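Local coordinates for adhesion G-protein coupled receptor G6 (Danio rerio, PDB 6V55), which probably couples cell adhesion at its large, calcium-binding extracellular region to G-protein signalling in myelination, at residues 361-365 and 400-404; 119-123 and 310-315; 198-203 and 224-228. All coordinates share one frame. Residues are numbered along the deposited sequence.

Contact 1 of 3, residues 361-365 and 400-404; sequences ATAII and RQIYL. Unlike the reference sequence in segment 400-404: Ile402 (reference Thr).
An early part of helix 361-374 lies over strand 399-410. Residues 362-365 are helical, with Ile365 N bonded to Ala361 O at 2.8 Å. Residues 400-404 are extended. The two short axes come within 11.1 Å and cross at -59°. Ala361 CA is nearest Gln401 CA at 9.1 Å, and Thr362 CA nearest Tyr403 CA at 8.3 Å. Along the strand, Arg400 is turned from the helix and forms a salt bridge with Asp439. Gln401 (chi1 m, chi2 t) points at the helix, and its OE1 lies 3.9 Å from Ala361 CB. Ile402, Thr in the reference, faces the other way. This alternation suits the alpha/beta sandwich of the SEA domain, whose helices pack on one face of an antiparallel sheet. Here the strand pairs with strands 342-353 and 380-392. Tyr403 (chi1 m, chi2 -96°) contributes 83 of the 192 Å² buried, the largest share. Its OH donates to Gln401 OE1 at 2.7 Å and lies 3.7 Å from Ala361 CB. Thr362 OG1 donates a weak hydrogen bond to Tyr403 OH at 3.4 Å. Ile365 (m, t) makes a CH-pi contact, with CD1 4.1 Å from the Tyr403 ring centroid. Leu404 turns to the opposite face and touches Tyr492.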
loop_
_atom_site.group_PDB
_atom_site.type_symbol
_atom_site.label_atom_id
_atom_site.label_comp_id
_atom_site.label_asym_id
_atom_site.label_seq_id
_atom_site.Cartn_x
_atom_site.Cartn_y
_atom_site.Cartn_z
ATOM N N ALA A 361 -17.691 27.216 38.512
ATOM C CA ALA A 361 -16.289 26.951 38.226
ATOM C C ALA A 361 -16.015 26.661 36.755
ATOM O O ALA A 361 -14.845 26.705 36.354
ATOM C CB ALA A 361 -15.802 25.785 39.090
ATOM N N THR A 362 -17.051 26.388 35.948
ATOM C CA THR A 362 -16.850 26.078 34.532
ATOM C C THR A 362 -16.341 27.290 33.750
ATOM O O THR A 362 -15.492 27.143 32.861
ATOM C CB THR A 362 -18.149 25.554 33.915
ATOM O OG1 THR A 362 -18.802 24.649 34.819
ATOM C CG2 THR A 362 -17.853 24.818 32.664
ATOM N N ALA A 363 -16.816 28.496 34.100
ATOM C CA ALA A 363 -16.322 29.716 33.461
ATOM C C ALA A 363 -14.873 29.981 33.831
ATOM O O ALA A 363 -14.064 30.335 32.962
ATOM C CB ALA A 363 -17.193 30.913 33.850
ATOM N N ILE A 364 -14.529 29.756 35.104
ATOM C CA ILE A 364 -13.177 30.005 35.612
ATOM C C ILE A 364 -12.200 28.995 35.027
ATOM O O ILE A 364 -11.087 29.360 34.625
ATOM C CB ILE A 364 -13.173 29.974 37.159
ATOM C CG1 ILE A 364 -14.066 31.071 37.771
ATOM C CG2 ILE A 364 -11.777 30.151 37.724
ATOM C CD1 ILE A 364 -13.948 32.458 37.117
ATOM N N ILE A 365 -12.628 27.725 34.909
ATOM C CA ILE A 365 -11.774 26.663 34.365
ATOM C C ILE A 365 -11.530 26.872 32.877
ATOM O O ILE A 365 -10.377 26.810 32.416
ATOM C CB ILE A 365 -12.382 25.275 34.647
ATOM C CG1 ILE A 365 -12.095 24.870 36.084
ATOM C CG2 ILE A 365 -11.788 24.194 33.759
ATOM C CD1 ILE A 365 -13.055 23.840 36.616
ATOM N N ARG A 400 -14.952 18.011 45.033
ATOM C CA ARG A 400 -14.156 17.514 43.926
ATOM C C ARG A 400 -15.074 17.404 42.725
ATOM O O ARG A 400 -16.105 16.730 42.793
ATOM C CB ARG A 400 -13.558 16.153 44.243
ATOM C CG ARG A 400 -12.711 15.626 43.097
ATOM C CD ARG A 400 -12.158 14.214 43.359
ATOM N NE ARG A 400 -11.876 13.938 44.771
ATOM C CZ ARG A 400 -10.785 14.348 45.429
ATOM N NH1 ARG A 400 -9.858 15.081 44.816
ATOM N NH2 ARG A 400 -10.627 14.040 46.714
ATOM N N GLN A 401 -14.703 18.058 41.631
ATOM C CA GLN A 401 -15.542 18.153 40.443
ATOM C C GLN A 401 -14.777 17.557 39.272
ATOM O O GLN A 401 -13.577 17.799 39.137
ATOM C CB GLN A 401 -15.924 19.615 40.166
ATOM C CG GLN A 401 -16.692 20.303 41.307
ATOM C CD GLN A 401 -17.056 21.745 40.986
ATOM O OE1 GLN A 401 -17.005 22.160 39.829
ATOM N NE2 GLN A 401 -17.422 22.516 42.007
ATOM N N ILE A 402 -15.449 16.755 38.445
ATOM C CA ILE A 402 -14.822 16.129 37.290
ATOM C C ILE A 402 -15.481 16.697 36.045
ATOM O O ILE A 402 -16.708 16.625 35.895
ATOM C CB ILE A 402 -14.911 14.595 37.329
ATOM C CG1 ILE A 402 -14.262 14.077 38.608
ATOM C CG2 ILE A 402 -14.187 14.007 36.144
ATOM C CD1 ILE A 402 -14.122 12.575 38.710
ATOM N N TYR A 403 -14.655 17.261 35.154
ATOM C CA TYR A 403 -15.075 17.945 33.941
ATOM C C TYR A 403 -14.566 17.200 32.719
ATOM O O TYR A 403 -13.476 16.618 32.737
ATOM C CB TYR A 403 -14.539 19.383 33.902
ATOM C CG TYR A 403 -15.279 20.329 34.810
ATOM C CD1 TYR A 403 -16.310 21.123 34.318
ATOM C CD2 TYR A 403 -14.964 20.412 36.157
ATOM C CE1 TYR A 403 -17.008 21.986 35.142
ATOM C CE2 TYR A 403 -15.644 21.276 36.991
ATOM C CZ TYR A 403 -16.668 22.057 36.478
ATOM O OH TYR A 403 -17.363 22.909 37.306
ATOM N N LEU A 404 -15.353 17.243 31.650
ATOM C CA LEU A 404 -14.959 16.715 30.351
ATOM C C LEU A 404 -14.846 17.877 29.373
ATOM O O LEU A 404 -15.815 18.622 29.200
ATOM C CB LEU A 404 -15.987 15.702 29.865
ATOM C CG LEU A 404 -15.704 14.992 28.556
ATOM C CD1 LEU A 404 -14.472 14.121 28.680
ATOM C CD2 LEU A 404 -16.925 14.160 28.225
#

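Contact 2 of 3, residues 119-123 and 310-315; sequences NQKVT and STQTDS
Residues 119-123 and 310-315 are mostly extended and run side by side in roughly opposite senses, with end-to-end directions 136° apart. CA atoms pair closely: Gln120 with Thr313 at 4.7 Å, Val122 with Thr311 at 5.0 Å and Thr123 with Ser310 at 5.1 Å. One backbone hydrogen bond joins them, from Gln312 N to Lys121 O at 3.1 Å and nearly straight (167°). CA-H...O contacts supplement it. Thr311 CA lies 3.4 Å from Lys121 O, Val122 CA 3.3 Å from Ser310 O, and Gln120 CA 3.3 Å from Gln312 O. The side chains mostly leave sideways. Lys121 (m, p, t, t) curls back so that NZ sits 3.6 Å from Asp314 CB, and it also makes a cation-pi contact with Tyr271. Asp314 (chi1 t) points toward the first segment, and its OD1 accepts a very short 2.3 Å bond from Ser315 OG. A water donates to Asn119 OD1 at 2.7 Å and weakly to Asp314 O at 3.3 Å. Val122 (t) touches Ile270 and Trp299. Strand 122-123 is the outermost strand of a six-stranded antiparallel sheet. The late segment runs along its edge, bringing early and late parts of the pentraxin domain together, as is usual in concanavalin-like beta sandwiches.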
loop_
_atom_site.group_PDB
_atom_site.type_symbol
_atom_site.label_atom_id
_atom_site.label_comp_id
_atom_site.label_asym_id
_atom_site.label_seq_id
_atom_site.Cartn_x
_atom_site.Cartn_y
_atom_site.Cartn_z
ATOM N N ASN A 119 24.343 11.358 13.605
ATOM C CA ASN A 119 23.121 11.625 14.348
ATOM C C ASN A 119 23.206 11.079 15.757
ATOM O O ASN A 119 22.172 10.884 16.398
ATOM C CB ASN A 119 21.903 11.016 13.638
ATOM C CG ASN A 119 21.456 11.835 12.444
ATOM O OD1 ASN A 119 21.178 13.041 12.569
ATOM N ND2 ASN A 119 21.397 11.194 11.273
ATOM N N GLN A 120 24.406 10.770 16.239
ATOM C CA GLN A 120 24.573 10.146 17.545
ATOM C C GLN A 120 25.717 10.798 18.316
ATOM O O GLN A 120 26.738 11.176 17.741
ATOM C CB GLN A 120 24.836 8.627 17.412
ATOM C CG GLN A 120 23.666 7.809 16.887
ATOM C CD GLN A 120 24.080 6.445 16.437
ATOM O OE1 GLN A 120 25.072 6.303 15.729
ATOM N NE2 GLN A 120 23.317 5.422 16.826
ATOM N N LYS A 121 25.538 10.922 19.621
ATOM C CA LYS A 121 26.580 11.321 20.555
ATOM C C LYS A 121 26.974 10.068 21.331
ATOM O O LYS A 121 26.269 9.056 21.288
ATOM C CB LYS A 121 26.076 12.446 21.478
ATOM C CG LYS A 121 26.084 13.869 20.827
ATOM C CD LYS A 121 24.842 14.171 19.936
ATOM C CE LYS A 121 24.903 15.529 19.205
ATOM N NZ LYS A 121 24.031 15.553 17.981
ATOM N N VAL A 122 28.133 10.088 21.990
ATOM C CA VAL A 122 28.699 8.857 22.554
ATOM C C VAL A 122 29.122 9.086 24.000
ATOM O O VAL A 122 29.946 9.964 24.276
ATOM C CB VAL A 122 29.881 8.323 21.715
ATOM C CG1 VAL A 122 30.632 7.243 22.450
ATOM C CG2 VAL A 122 29.385 7.716 20.403
ATOM N N THR A 123 28.582 8.279 24.917
ATOM C CA THR A 123 29.001 8.330 26.318
ATOM C C THR A 123 30.331 7.591 26.506
ATOM O O THR A 123 30.448 6.420 26.135
ATOM C CB THR A 123 27.907 7.730 27.206
ATOM O OG1 THR A 123 26.709 8.510 27.082
ATOM C CG2 THR A 123 28.344 7.695 28.675
ATOM N N SER A 310 26.193 2.898 24.158
ATOM C CA SER A 310 26.820 4.210 24.245
ATOM C C SER A 310 26.519 5.067 23.011
ATOM O O SER A 310 27.378 5.819 22.552
ATOM C CB SER A 310 28.332 4.079 24.434
ATOM O OG SER A 310 28.662 2.974 25.261
ATOM N N THR A 311 25.314 4.968 22.428
ATOM C CA THR A 311 24.879 5.909 21.393
ATOM C C THR A 311 23.534 6.520 21.763
ATOM O O THR A 311 22.574 5.790 22.028
ATOM C CB THR A 311 24.751 5.268 19.993
ATOM O OG1 THR A 311 23.582 4.429 19.937
ATOM C CG2 THR A 311 26.008 4.495 19.574
ATOM N N GLN A 312 23.454 7.854 21.734
ATOM C CA GLN A 312 22.237 8.621 21.965
ATOM C C GLN A 312 21.809 9.319 20.670
ATOM O O GLN A 312 22.262 8.977 19.587
ATOM C CB GLN A 312 22.457 9.608 23.107
ATOM C CG GLN A 312 22.179 9.036 24.476
ATOM C CD GLN A 312 22.029 10.126 25.519
ATOM O OE1 GLN A 312 22.310 9.913 26.701
ATOM N NE2 GLN A 312 21.602 11.314 25.084
ATOM N N THR A 313 20.876 10.266 20.773
ATOM C CA THR A 313 20.420 11.062 19.634
ATOM C C THR A 313 20.124 12.461 20.173
ATOM O O THR A 313 19.838 12.623 21.368
ATOM C CB THR A 313 19.175 10.438 18.932
ATOM O OG1 THR A 313 19.234 9.003 18.963
ATOM C CG2 THR A 313 19.052 10.871 17.461
ATOM N N ASP A 314 20.214 13.468 19.294
ATOM C CA ASP A 314 20.111 14.875 19.675
ATOM C C ASP A 314 19.922 15.722 18.421
ATOM O O ASP A 314 20.413 15.364 17.342
ATOM C CB ASP A 314 21.373 15.337 20.426
ATOM C CG ASP A 314 21.134 16.516 21.349
ATOM O OD1 ASP A 314 20.602 17.553 20.894
ATOM O OD2 ASP A 314 21.504 16.403 22.542
ATOM N N SER A 315 19.196 16.837 18.583
ATOM C CA SER A 315 19.192 18.006 17.666
ATOM C C SER A 315 18.770 17.763 16.203
ATOM O O SER A 315 18.284 16.694 15.831
ATOM C CB SER A 315 20.582 18.680 17.657
ATOM O OG SER A 315 21.207 18.689 18.935
HETATM O O HOH W 1 21.372 15.247 14.162
#

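Contact 3 of 3, residues 198-203 and 224-228; sequences FLTSSD and VYFEG. Unlike the reference sequence in segment 198-203: Phe198 (reference Leu). Unlike the reference sequence in segment 224-228: Glu227 (reference Gly).
Phe226 (chi1 t, chi2 -177°) packs against loop 198-203. Leu199 CB meets the ring edge, 3.5 Å from Phe226 CD1. Asp203 CG approaches obliquely, 3.5 Å from Phe226 CZ. The loop runs past the end of strand 221-226, with Phe198 CA 7.0 Å from Val224 CA and Leu199 CA 7.6 Å from Phe226 CA. Leu199 (p, p) is buried and also touches Leu211 and Phe177, while its CD2 lies 4.2 Å from Val224 CG1. Phe198, Leu in the reference, has chi1 m. Its CD2 sits 3.8 Å from Val224 CG2, and its ring stacks with Phe231. The loop leads from strand 191-194 in one sheet of the pentraxin-family beta sandwich to strand 209-216 in the other. Val224, Phe226 and Leu199 thus meet where the chain crosses between the sheets. Residues 200-203 form a beta turn close to type I, with Asp203 N bonded to Thr200 O at 2.9 Å. Glu227 (59/41) and Gly228 (84/-15) both have positive phi. They form the type I' turn of the tight hairpin between strands 221-226 and 229-234. Glu227, Gly in the reference, brings OE1 within 3.3 Å of Asp203 OD2. These like charges share a counter-ion, since Lys209 NZ forms salt bridges to both.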
loop_
_atom_site.group_PDB
_atom_site.type_symbol
_atom_site.label_atom_id
_atom_site.label_comp_id
_atom_site.label_asym_id
_atom_site.label_seq_id
_atom_site.Cartn_x
_atom_site.Cartn_y
_atom_site.Cartn_z
ATOM N N PHE A 198 44.892 28.261 25.619
ATOM C CA PHE A 198 43.870 28.426 24.592
ATOM C C PHE A 198 42.571 27.695 24.910
ATOM O O PHE A 198 41.576 27.920 24.209
ATOM C CB PHE A 198 44.381 27.948 23.217
ATOM C CG PHE A 198 45.788 28.402 22.864
ATOM C CD1 PHE A 198 46.208 29.724 23.050
ATOM C CD2 PHE A 198 46.681 27.502 22.287
ATOM C CE1 PHE A 198 47.490 30.109 22.719
ATOM C CE2 PHE A 198 47.965 27.897 21.939
ATOM C CZ PHE A 198 48.361 29.195 22.160
ATOM N N LEU A 199 42.567 26.832 25.933
ATOM C CA LEU A 199 41.399 26.111 26.437
ATOM C C LEU A 199 41.781 25.487 27.772
ATOM O O LEU A 199 42.937 25.119 27.969
ATOM C CB LEU A 199 40.922 24.996 25.496
ATOM C CG LEU A 199 41.598 23.632 25.341
ATOM C CD1 LEU A 199 41.163 22.600 26.408
ATOM C CD2 LEU A 199 41.365 23.122 23.947
ATOM N N THR A 200 40.803 25.320 28.670
ATOM C CA THR A 200 41.014 24.470 29.846
ATOM C C THR A 200 39.687 23.871 30.301
ATOM O O THR A 200 38.624 24.124 29.716
ATOM C CB THR A 200 41.653 25.212 31.020
ATOM O OG1 THR A 200 41.805 24.294 32.114
ATOM C CG2 THR A 200 40.746 26.365 31.453
ATOM N N SER A 201 39.756 23.093 31.402
ATOM C CA SER A 201 38.677 22.258 31.938
ATOM C C SER A 201 37.537 23.056 32.567
ATOM O O SER A 201 36.597 22.439 33.074
ATOM C CB SER A 201 39.194 21.303 33.018
ATOM O OG SER A 201 40.488 20.812 32.775
ATOM N N SER A 202 37.610 24.392 32.617
ATOM C CA SER A 202 36.438 25.204 32.930
ATOM C C SER A 202 35.462 25.224 31.767
ATOM O O SER A 202 34.292 25.568 31.967
ATOM C CB SER A 202 36.845 26.640 33.283
ATOM O OG SER A 202 37.871 26.676 34.263
ATOM N N ASP A 203 35.923 24.880 30.568
ATOM C CA ASP A 203 35.052 24.643 29.421
ATOM C C ASP A 203 34.768 23.146 29.198
ATOM O O ASP A 203 34.861 22.661 28.069
ATOM C CB ASP A 203 35.667 25.289 28.183
ATOM C CG ASP A 203 34.615 25.846 27.224
ATOM O OD1 ASP A 203 33.683 25.097 26.849
ATOM O OD2 ASP A 203 34.726 27.038 26.844
ATOM N N VAL A 224 45.420 25.192 17.779
ATOM C CA VAL A 224 44.154 24.986 18.485
ATOM C C VAL A 224 43.099 25.843 17.793
ATOM O O VAL A 224 43.312 27.044 17.585
ATOM C CB VAL A 224 44.255 25.351 19.980
ATOM C CG1 VAL A 224 42.901 25.249 20.657
ATOM C CG2 VAL A 224 45.219 24.434 20.697
ATOM N N TYR A 225 41.979 25.228 17.419
ATOM C CA TYR A 225 40.802 25.952 16.957
ATOM C C TYR A 225 39.676 25.749 17.972
ATOM O O TYR A 225 39.242 24.615 18.207
ATOM C CB TYR A 225 40.404 25.484 15.560
ATOM C CG TYR A 225 39.538 26.441 14.786
ATOM C CD1 TYR A 225 38.152 26.477 14.995
ATOM C CD2 TYR A 225 40.095 27.300 13.834
ATOM C CE1 TYR A 225 37.344 27.348 14.290
ATOM C CE2 TYR A 225 39.294 28.176 13.110
ATOM C CZ TYR A 225 37.917 28.193 13.347
ATOM O OH TYR A 225 37.100 29.054 12.649
ATOM N N PHE A 226 39.213 26.854 18.568
ATOM C CA PHE A 226 38.189 26.860 19.608
ATOM C C PHE A 226 37.556 28.246 19.611
ATOM O O PHE A 226 38.281 29.248 19.657
ATOM C CB PHE A 226 38.801 26.556 20.970
ATOM C CG PHE A 226 37.820 26.150 22.048
ATOM C CD1 PHE A 226 38.306 25.921 23.309
ATOM C CD2 PHE A 226 36.451 25.949 21.835
ATOM C CE1 PHE A 226 37.500 25.534 24.355
ATOM C CE2 PHE A 226 35.611 25.545 22.869
ATOM C CZ PHE A 226 36.160 25.333 24.162
ATOM N N GLU A 227 36.213 28.277 19.571
ATOM C CA GLU A 227 35.384 29.484 19.655
ATOM C C GLU A 227 35.700 30.488 18.539
ATOM O O GLU A 227 35.754 31.695 18.780
ATOM C CB GLU A 227 35.490 30.127 21.046
ATOM C CG GLU A 227 34.674 29.371 22.107
ATOM C CD GLU A 227 34.697 30.027 23.485
ATOM O OE1 GLU A 227 34.377 29.332 24.483
ATOM O OE2 GLU A 227 35.038 31.232 23.561
ATOM N N GLY A 228 35.918 29.992 17.310
ATOM C CA GLY A 228 36.107 30.841 16.144
ATOM C C GLY A 228 37.512 31.359 15.925
ATOM O O GLY A 228 37.822 31.824 14.815
#

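Contacts 2 and 3 both belong to the pentraxin-family domain, and contact 1 belongs to the SEA domain. Contact 3 is nested within the chain loop that contact 2 closes, and contact 1 follows after both. Contacts 2 and 3 reach the same six-stranded sheet. Strand 122-123 is at one outer edge, and strand 221-226 is next to the opposite edge strand, 229-234. Their centres are 22 Å apart, with nearest atoms about 14 Å apart. The centre of contact 1 lies 44 Å from that of contact 2 and 56 Å from that of contact 3. None of them touch. This spacing fits an extracellular region built from separate modules, such as the pentraxin-family sandwich and the SEA domain.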